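Local atomic coordinates of hydroxyethylthiazole kinase (Pyrococcus horikoshii, PDB entry 3HPD), a protein that probably phosphorylates the hydroxyl group of 4-methyl-5-(2-hydroxyethyl)thiazole with ATP, using magnesium, as a step towards thiamine diphosphate. Residues 24-29 with 193-198; 40-45 with 51-56; 161-166 with 212-217. One frame throughout, in Å; residues are numbered along the deposited sequence.

Contact 1: 24-29 with 193-198; sequences FVVMNT and TGCMVA. With PO4 (phosphate ion), chain B.
Thr-29 and Met-196 meet nearly at a right angle, joining the first turn of helix 27-37 to the start of helix 193-205 in the α/β ribokinase-like fold. The CB of Met-196 does not aim at Thr-29, but beyond CG the chain runs straight (chi2 178°, chi3 165°) and carries the terminal methyl across the gap. CE lies 3.8 Å from CG2 of Thr-29 and nearly as close to its OG1. That hydroxyl is hydrogen-bonded to Tyr-243 OH, so the methyl rests beside an oxygen already paired; His-239 packs on both side chains.

The second pair is Val-26, at the N-cap position of its helix, and Cys-195, next to Met-196. Their CB atoms point towards each other, and CG1 of the valine comes 4.0 Å from CB of the cysteine. SG lies little farther from CG1, at 4.2 Å, and the cysteine also packs on Asp-92 and Val-94. Neighbouring residues of segment 24-29 form a subunit interface: Asn-28 ND2 donates to Val-25 O of the third subunit.

At the start of helix 193-205 sits a phosphate ion, probably from the crystallisation liquor, in a place consistent with the anion-binding helix N-terminus of ribokinase-like enzymes. Gly-194 has no side chain, and one here would run into the ion; its N makes a weak, bent hydrogen bond of 3.0 Å to phosphate O2 (N-H...O 126°).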
loop_
_atom_site.group_PDB
_atom_site.type_symbol
_atom_site.label_atom_id
_atom_site.label_comp_id
_atom_site.label_asym_id
_atom_site.label_seq_id
_atom_site.Cartn_x
_atom_site.Cartn_y
_atom_site.Cartn_z
ATOM N N PHE A 24 -1.701 -6.336 4.673
ATOM C CA PHE A 24 -1.146 -5.728 3.469
ATOM C C PHE A 24 -1.888 -4.542 2.887
ATOM O O PHE A 24 -1.284 -3.687 2.240
ATOM C CB PHE A 24 -0.984 -6.798 2.386
ATOM C CG PHE A 24 -0.106 -7.941 2.801
ATOM C CD1 PHE A 24 1.203 -7.712 3.215
ATOM C CD2 PHE A 24 -0.588 -9.247 2.786
ATOM C CE1 PHE A 24 2.019 -8.769 3.622
ATOM C CE2 PHE A 24 0.219 -10.311 3.188
ATOM C CZ PHE A 24 1.528 -10.072 3.604
ATOM N N VAL A 25 -3.192 -4.485 3.110
ATOM C CA VAL A 25 -3.999 -3.399 2.572
ATOM C C VAL A 25 -3.818 -2.089 3.334
ATOM O O VAL A 25 -3.968 -1.009 2.759
ATOM C CB VAL A 25 -5.504 -3.778 2.593
ATOM C CG1 VAL A 25 -6.347 -2.649 2.009
ATOM C CG2 VAL A 25 -5.724 -5.060 1.815
ATOM N N VAL A 26 -3.467 -2.179 4.613
ATOM C CA VAL A 26 -3.341 -0.974 5.433
ATOM C C VAL A 26 -1.940 -0.598 5.911
ATOM O O VAL A 26 -1.789 0.278 6.765
ATOM C CB VAL A 26 -4.270 -1.075 6.660
ATOM C CG1 VAL A 26 -5.675 -1.470 6.208
ATOM C CG2 VAL A 26 -3.720 -2.097 7.657
ATOM N N MET A 27 -0.921 -1.243 5.353
ATOM C CA MET A 27 0.465 -0.972 5.732
ATOM C C MET A 27 0.847 0.509 5.687
ATOM O O MET A 27 1.285 1.080 6.683
ATOM C CB MET A 27 1.416 -1.754 4.821
ATOM C CG MET A 27 1.510 -3.251 5.106
ATOM S SD MET A 27 2.632 -3.648 6.472
ATOM C CE MET A 27 2.275 -5.414 6.696
ATOM N N ASN A 28 0.679 1.125 4.522
ATOM C CA ASN A 28 1.035 2.531 4.328
ATOM C C ASN A 28 0.066 3.476 5.007
ATOM O O ASN A 28 0.421 4.468 5.641
ATOM C CB ASN A 28 1.046 2.833 2.833
ATOM C CG ASN A 28 1.535 4.222 2.531
ATOM O OD1 ASN A 28 0.753 5.163 2.399
ATOM N ND2 ASN A 28 2.847 4.366 2.442
ATOM N N THR A 29 -1.187 3.129 4.827
ATOM C CA THR A 29 -2.315 3.858 5.326
ATOM C C THR A 29 -2.300 4.053 6.864
ATOM O O THR A 29 -2.433 5.185 7.356
ATOM C CB THR A 29 -3.543 3.109 4.759
ATOM O OG1 THR A 29 -4.234 3.949 3.829
ATOM C CG2 THR A 29 -4.395 2.593 5.816
ATOM N N THR A 193 -10.538 1.848 7.448
ATOM C CA THR A 193 -10.681 2.985 8.350
ATOM C C THR A 193 -10.754 2.503 9.799
ATOM O O THR A 193 -10.237 3.154 10.706
ATOM C CB THR A 193 -11.919 3.833 7.999
ATOM O OG1 THR A 193 -13.056 2.984 7.826
ATOM C CG2 THR A 193 -11.665 4.621 6.713
ATOM N N GLY A 194 -11.390 1.357 10.019
ATOM C CA GLY A 194 -11.455 0.822 11.366
ATOM C C GLY A 194 -10.048 0.430 11.783
ATOM O O GLY A 194 -9.677 0.523 12.957
ATOM N N CYS A 195 -9.254 -0.002 10.808
ATOM C CA CYS A 195 -7.877 -0.406 11.065
ATOM C C CYS A 195 -7.048 0.825 11.425
ATOM O O CYS A 195 -6.101 0.737 12.206
ATOM C CB CYS A 195 -7.292 -1.111 9.838
ATOM S SG CYS A 195 -8.185 -2.638 9.384
ATOM N N MET A 196 -7.404 1.970 10.850
ATOM C CA MET A 196 -6.703 3.209 11.165
ATOM C C MET A 196 -6.969 3.520 12.633
ATOM O O MET A 196 -6.070 3.925 13.367
ATOM C CB MET A 196 -7.219 4.367 10.309
ATOM C CG MET A 196 -6.857 4.284 8.837
ATOM S SD MET A 196 -7.565 5.685 7.936
ATOM C CE MET A 196 -6.657 5.594 6.404
ATOM N N VAL A 197 -8.215 3.329 13.056
ATOM C CA VAL A 197 -8.589 3.590 14.442
ATOM C C VAL A 197 -7.834 2.669 15.399
ATOM O O VAL A 197 -7.414 3.094 16.473
ATOM C CB VAL A 197 -10.112 3.419 14.655
ATOM C CG1 VAL A 197 -10.450 3.551 16.131
ATOM C CG2 VAL A 197 -10.863 4.473 13.859
ATOM N N ALA A 198 -7.658 1.409 15.010
ATOM C CA ALA A 198 -6.928 0.464 15.854
ATOM C C ALA A 198 -5.481 0.922 15.998
ATOM O O ALA A 198 -4.908 0.874 17.088
ATOM C CB ALA A 198 -6.979 -0.936 15.249
HETATM P P PO4 B . -14.974 -0.878 9.926
HETATM O O1 PO4 B . -15.021 -1.965 10.918
HETATM O O2 PO4 B . -13.441 -0.696 9.429
HETATM O O3 PO4 B . -15.252 0.518 10.663
HETATM O O4 PO4 B . -15.840 -0.959 8.721
#

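Contact 2: 40-45 with 51-56; sequences SPVMAH and EEMIRL
Met-53 contributes the most buried surface here, and its sulfur and both flanking carbons do the touching. CG stands anti to the backbone N (chi1 -155°), leading away from the helix towards strand 40-43, and bends at the next two torsions fold the thioether against the strand. SD then lies 3.7 Å from CG2 of Val-42, while the terminal CE touches both strand residues, 3.9 Å from that same CG2 and equally far from CB of Ala-44. CG comes to the alanine CB from the same side as CE, at 4.0 Å. Val-42 and Ala-44 can share one partner because alternate residues of the extended chain face the same way; Met-43 between them points to the other face of the sheet, onto Met-27 and Thr-30. The helix belongs to a beta-alpha-beta crossover: strand 40-43, at an edge of the sheet within this chain, leads through helix 50-56 to strand 59-63, passing over strand 17-21. Were Met-53 replaced by alanine, CG2 of Val-42 and the methyl of Ala-44 would probably lose their helix partner, and a gap would open between strand and helix. Thr-99 of the third subunit packs on Met-53 as well.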
loop_
_atom_site.group_PDB
_atom_site.type_symbol
_atom_site.label_atom_id
_atom_site.label_comp_id
_atom_site.label_asym_id
_atom_site.label_seq_id
_atom_site.Cartn_x
_atom_site.Cartn_y
_atom_site.Cartn_z
ATOM N N SER A 40 4.843 7.501 16.072
ATOM C CA SER A 40 5.792 6.915 15.127
ATOM C C SER A 40 5.450 5.447 14.896
ATOM O O SER A 40 5.347 4.669 15.842
ATOM C CB SER A 40 7.224 7.019 15.662
ATOM O OG SER A 40 7.630 8.370 15.781
ATOM N N PRO A 41 5.264 5.049 13.629
ATOM C CA PRO A 41 4.936 3.651 13.359
ATOM C C PRO A 41 6.159 2.821 12.999
ATOM O O PRO A 41 7.183 3.347 12.568
ATOM C CB PRO A 41 4.005 3.758 12.167
ATOM C CG PRO A 41 4.699 4.832 11.355
ATOM C CD PRO A 41 5.057 5.873 12.420
ATOM N N VAL A 42 6.037 1.518 13.194
ATOM C CA VAL A 42 7.072 0.580 12.800
ATOM C C VAL A 42 6.339 -0.711 12.485
ATOM O O VAL A 42 5.618 -1.249 13.327
ATOM C CB VAL A 42 8.148 0.333 13.895
ATOM C CG1 VAL A 42 7.526 -0.229 15.164
ATOM C CG2 VAL A 42 9.205 -0.630 13.351
ATOM N N MET A 43 6.481 -1.172 11.248
ATOM C CA MET A 43 5.850 -2.410 10.814
ATOM C C MET A 43 6.923 -3.492 10.743
ATOM O O MET A 43 7.901 -3.359 10.007
ATOM C CB MET A 43 5.198 -2.231 9.438
ATOM C CG MET A 43 3.794 -1.623 9.469
ATOM S SD MET A 43 3.717 0.007 10.229
ATOM C CE MET A 43 1.966 0.373 10.060
ATOM N N ALA A 44 6.747 -4.552 11.526
ATOM C CA ALA A 44 7.702 -5.653 11.554
ATOM C C ALA A 44 6.988 -6.926 11.986
ATOM O O ALA A 44 6.095 -6.891 12.835
ATOM C CB ALA A 44 8.840 -5.337 12.512
ATOM N N HIS A 45 7.393 -8.053 11.412
ATOM C CA HIS A 45 6.757 -9.325 11.731
ATOM C C HIS A 45 7.728 -10.499 11.862
ATOM O O HIS A 45 7.368 -11.538 12.409
ATOM C CB HIS A 45 5.730 -9.665 10.648
ATOM C CG HIS A 45 6.341 -9.904 9.302
ATOM N ND1 HIS A 45 6.839 -8.886 8.521
ATOM C CD2 HIS A 45 6.593 -11.054 8.631
ATOM C CE1 HIS A 45 7.376 -9.397 7.425
ATOM N NE2 HIS A 45 7.241 -10.708 7.468
ATOM N N GLU A 51 11.200 -9.826 19.348
ATOM C CA GLU A 51 11.549 -9.438 20.711
ATOM C C GLU A 51 12.196 -8.059 20.774
ATOM O O GLU A 51 11.782 -7.212 21.566
ATOM C CB GLU A 51 12.465 -10.480 21.359
ATOM C CG GLU A 51 12.899 -10.100 22.774
ATOM C CD GLU A 51 13.078 -11.302 23.685
ATOM O OE1 GLU A 51 12.253 -11.476 24.609
ATOM O OE2 GLU A 51 14.036 -12.074 23.475
ATOM N N GLU A 52 13.197 -7.822 19.934
ATOM C CA GLU A 52 13.878 -6.530 19.939
ATOM C C GLU A 52 12.968 -5.375 19.536
ATOM O O GLU A 52 13.076 -4.276 20.081
ATOM C CB GLU A 52 15.095 -6.573 19.016
ATOM C CG GLU A 52 16.216 -7.449 19.543
ATOM C CD GLU A 52 17.323 -7.647 18.526
ATOM O OE1 GLU A 52 18.002 -6.662 18.185
ATOM O OE2 GLU A 52 17.502 -8.793 18.066
ATOM N N MET A 53 12.067 -5.623 18.593
ATOM C CA MET A 53 11.163 -4.575 18.136
ATOM C C MET A 53 10.095 -4.245 19.187
ATOM O O MET A 53 9.793 -3.076 19.426
ATOM C CB MET A 53 10.505 -4.988 16.814
ATOM C CG MET A 53 10.042 -3.810 15.973
ATOM S SD MET A 53 11.406 -2.692 15.561
ATOM C CE MET A 53 11.908 -3.316 13.948
ATOM N N ILE A 54 9.534 -5.268 19.823
ATOM C CA ILE A 54 8.509 -5.049 20.842
ATOM C C ILE A 54 9.126 -4.393 22.080
ATOM O O ILE A 54 8.459 -3.656 22.807
ATOM C CB ILE A 54 7.816 -6.374 21.220
ATOM C CG1 ILE A 54 7.098 -6.938 19.987
ATOM C CG2 ILE A 54 6.798 -6.143 22.342
ATOM C CD1 ILE A 54 6.471 -8.296 20.199
ATOM N N ARG A 55 10.407 -4.662 22.309
ATOM C CA ARG A 55 11.128 -4.072 23.436
ATOM C C ARG A 55 11.281 -2.581 23.169
ATOM O O ARG A 55 11.206 -1.747 24.075
ATOM C CB ARG A 55 12.521 -4.688 23.554
ATOM C CG ARG A 55 12.575 -6.065 24.185
ATOM C CD ARG A 55 14.006 -6.580 24.163
ATOM N NE ARG A 55 14.199 -7.763 24.999
ATOM C CZ ARG A 55 15.390 -8.282 25.276
ATOM N NH1 ARG A 55 16.488 -7.720 24.782
ATOM N NH2 ARG A 55 15.489 -9.352 26.054
ATOM N N LEU A 56 11.507 -2.265 21.902
ATOM C CA LEU A 56 11.701 -0.898 21.447
ATOM C C LEU A 56 10.393 -0.107 21.461
ATOM O O LEU A 56 10.380 1.081 21.788
ATOM C CB LEU A 56 12.273 -0.933 20.027
ATOM C CG LEU A 56 13.441 -0.037 19.625
ATOM C CD1 LEU A 56 14.506 -0.043 20.700
ATOM C CD2 LEU A 56 14.008 -0.536 18.299
#

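Contact 3: 161-166 with 212-217; sequences TVAVTG and KATTSA
The carbonyl O of Lys-212 accepts two hydrogen bonds from Ser-216, half a turn along the helix from Thr-214, the residue that meets strand 161-165. Ser-216 N and OG approach from opposite faces of the carbonyl plane: the backbone bond is 2.9 Å, and the hydroxyl, donating from OG, reaches O at only 2.6 Å. The C=O...OG angle is 150°, with OG tilted 30° from the plane. The two preceding residues follow the same habit, Thr-214 OG1 bonding to Pro-210 O and Thr-215 OG1 to Leu-211 O, so three successive hydroxyls are paired with carbonyls of their own helix.

Across the contact Thr-214 meets the strand through van der Waals contacts alone: a methyl against a methyl, and its already bonded hydroxyl oxygen against a methyl. With OG1 anti to the carbonyl carbon (chi1 -51°) and CG2 anti to the backbone N, Thr-214 offers a different branch to each of two strand residues. CG2 lies 3.7 Å from CB of Ala-163, and OG1 is 3.9 Å from CG2 of Thr-161. The side chains of the two threonines point opposite ways, offset from one another, and no hydrogen bond links them.

Ala-163 also lies close to Lys-118, and Thr-165 follows two residues on; both Lys-118 and Thr-165 are predicted to bind ATP. Strand 161-165 runs parallel to strand 116-120, whose Val-116 also touches Thr-214, and antiparallel to strand 169-172. Helix 210-231 covers one face of it beside helix 193-205, while Val-162 and Val-164 point the other way onto helix 144-157.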
loop_
_atom_site.group_PDB
_atom_site.type_symbol
_atom_site.label_atom_id
_atom_site.label_comp_id
_atom_site.label_asym_id
_atom_site.label_seq_id
_atom_site.Cartn_x
_atom_site.Cartn_y
_atom_site.Cartn_z
ATOM N N THR A 161 -10.657 -4.006 27.440
ATOM C CA THR A 161 -11.490 -2.898 27.002
ATOM C C THR A 161 -11.916 -3.260 25.590
ATOM O O THR A 161 -11.090 -3.661 24.767
ATOM C CB THR A 161 -10.712 -1.566 26.989
ATOM O OG1 THR A 161 -10.577 -1.085 28.332
ATOM C CG2 THR A 161 -11.438 -0.519 26.143
ATOM N N VAL A 162 -13.206 -3.136 25.314
ATOM C CA VAL A 162 -13.720 -3.476 24.001
ATOM C C VAL A 162 -14.452 -2.305 23.384
ATOM O O VAL A 162 -15.114 -1.530 24.075
ATOM C CB VAL A 162 -14.701 -4.675 24.072
ATOM C CG1 VAL A 162 -15.332 -4.922 22.703
ATOM C CG2 VAL A 162 -13.968 -5.917 24.560
ATOM N N ALA A 163 -14.310 -2.175 22.073
ATOM C CA ALA A 163 -14.994 -1.131 21.341
ATOM C C ALA A 163 -15.729 -1.801 20.191
ATOM O O ALA A 163 -15.139 -2.567 19.429
ATOM C CB ALA A 163 -13.999 -0.103 20.798
ATOM N N VAL A 164 -17.029 -1.546 20.108
ATOM C CA VAL A 164 -17.844 -2.062 19.023
ATOM C C VAL A 164 -18.146 -0.805 18.214
ATOM O O VAL A 164 -18.900 0.065 18.649
ATOM C CB VAL A 164 -19.162 -2.690 19.524
ATOM C CG1 VAL A 164 -20.024 -3.089 18.334
ATOM C CG2 VAL A 164 -18.863 -3.915 20.378
ATOM N N THR A 165 -17.522 -0.701 17.049
ATOM C CA THR A 165 -17.691 0.465 16.198
ATOM C C THR A 165 -18.956 0.423 15.343
ATOM O O THR A 165 -19.455 -0.648 15.006
ATOM C CB THR A 165 -16.461 0.639 15.294
ATOM O OG1 THR A 165 -16.318 -0.513 14.454
ATOM C CG2 THR A 165 -15.205 0.783 16.140
ATOM N N GLY A 166 -19.465 1.604 15.005
ATOM C CA GLY A 166 -20.663 1.713 14.191
ATOM C C GLY A 166 -21.058 3.173 14.062
ATOM O O GLY A 166 -20.255 4.054 14.374
ATOM N N LYS A 212 -10.012 5.122 28.245
ATOM C CA LYS A 212 -9.866 6.506 27.802
ATOM C C LYS A 212 -9.083 6.600 26.496
ATOM O O LYS A 212 -9.352 7.465 25.668
ATOM C CB LYS A 212 -9.167 7.337 28.880
ATOM C CG LYS A 212 -10.002 7.560 30.130
ATOM C CD LYS A 212 -9.199 8.284 31.197
ATOM C CE LYS A 212 -10.051 8.606 32.414
ATOM N NZ LYS A 212 -9.256 9.315 33.458
ATOM N N ALA A 213 -8.117 5.707 26.316
ATOM C CA ALA A 213 -7.299 5.704 25.105
ATOM C C ALA A 213 -8.140 5.384 23.872
ATOM O O ALA A 213 -8.081 6.088 22.861
ATOM C CB ALA A 213 -6.167 4.690 25.242
ATOM N N THR A 214 -8.925 4.315 23.961
ATOM C CA THR A 214 -9.766 3.896 22.849
ATOM C C THR A 214 -10.851 4.933 22.559
ATOM O O THR A 214 -11.123 5.248 21.399
ATOM C CB THR A 214 -10.416 2.528 23.138
ATOM O OG1 THR A 214 -9.402 1.597 23.540
ATOM C CG2 THR A 214 -11.107 1.990 21.890
ATOM N N THR A 215 -11.468 5.466 23.612
ATOM C CA THR A 215 -12.505 6.480 23.441
ATOM C C THR A 215 -11.892 7.700 22.759
ATOM O O THR A 215 -12.494 8.287 21.861
ATOM C CB THR A 215 -13.113 6.922 24.801
ATOM O OG1 THR A 215 -13.712 5.796 25.453
ATOM C CG2 THR A 215 -14.171 7.994 24.588
ATOM N N SER A 216 -10.689 8.078 23.186
ATOM C CA SER A 216 -10.011 9.232 22.599
ATOM C C SER A 216 -9.710 9.006 21.119
ATOM O O SER A 216 -9.827 9.922 20.306
ATOM C CB SER A 216 -8.704 9.524 23.341
ATOM O OG SER A 216 -8.954 9.880 24.689
ATOM N N ALA A 217 -9.317 7.785 20.777
ATOM C CA ALA A 217 -8.993 7.455 19.391
ATOM C C ALA A 217 -10.225 7.574 18.500
ATOM O O ALA A 217 -10.154 8.106 17.393
ATOM C CB ALA A 217 -8.427 6.044 19.310
#

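Overall arrangement
All three contacts lie within the one kinase domain and involve helices that pack around its central mixed sheet. Contact 2 is formed by nearby segments and falls, in sequence, between the two halves of contact 1; contacts 1 and 3 alternate along the chain. The centre of contact 1 is about 17 Å from that of contact 2 and 16 Å from that of contact 3, whereas contacts 2 and 3 are 23 Å apart and do not touch. Helix 27-37 leads into strand 40-43, and helix 193-205 into helix 210-231, so contact 1 adjoins both. Contacts 1 and 2 also reach the third subunit, while contact 3 stays within its own chain, near predicted ATP-binding residues.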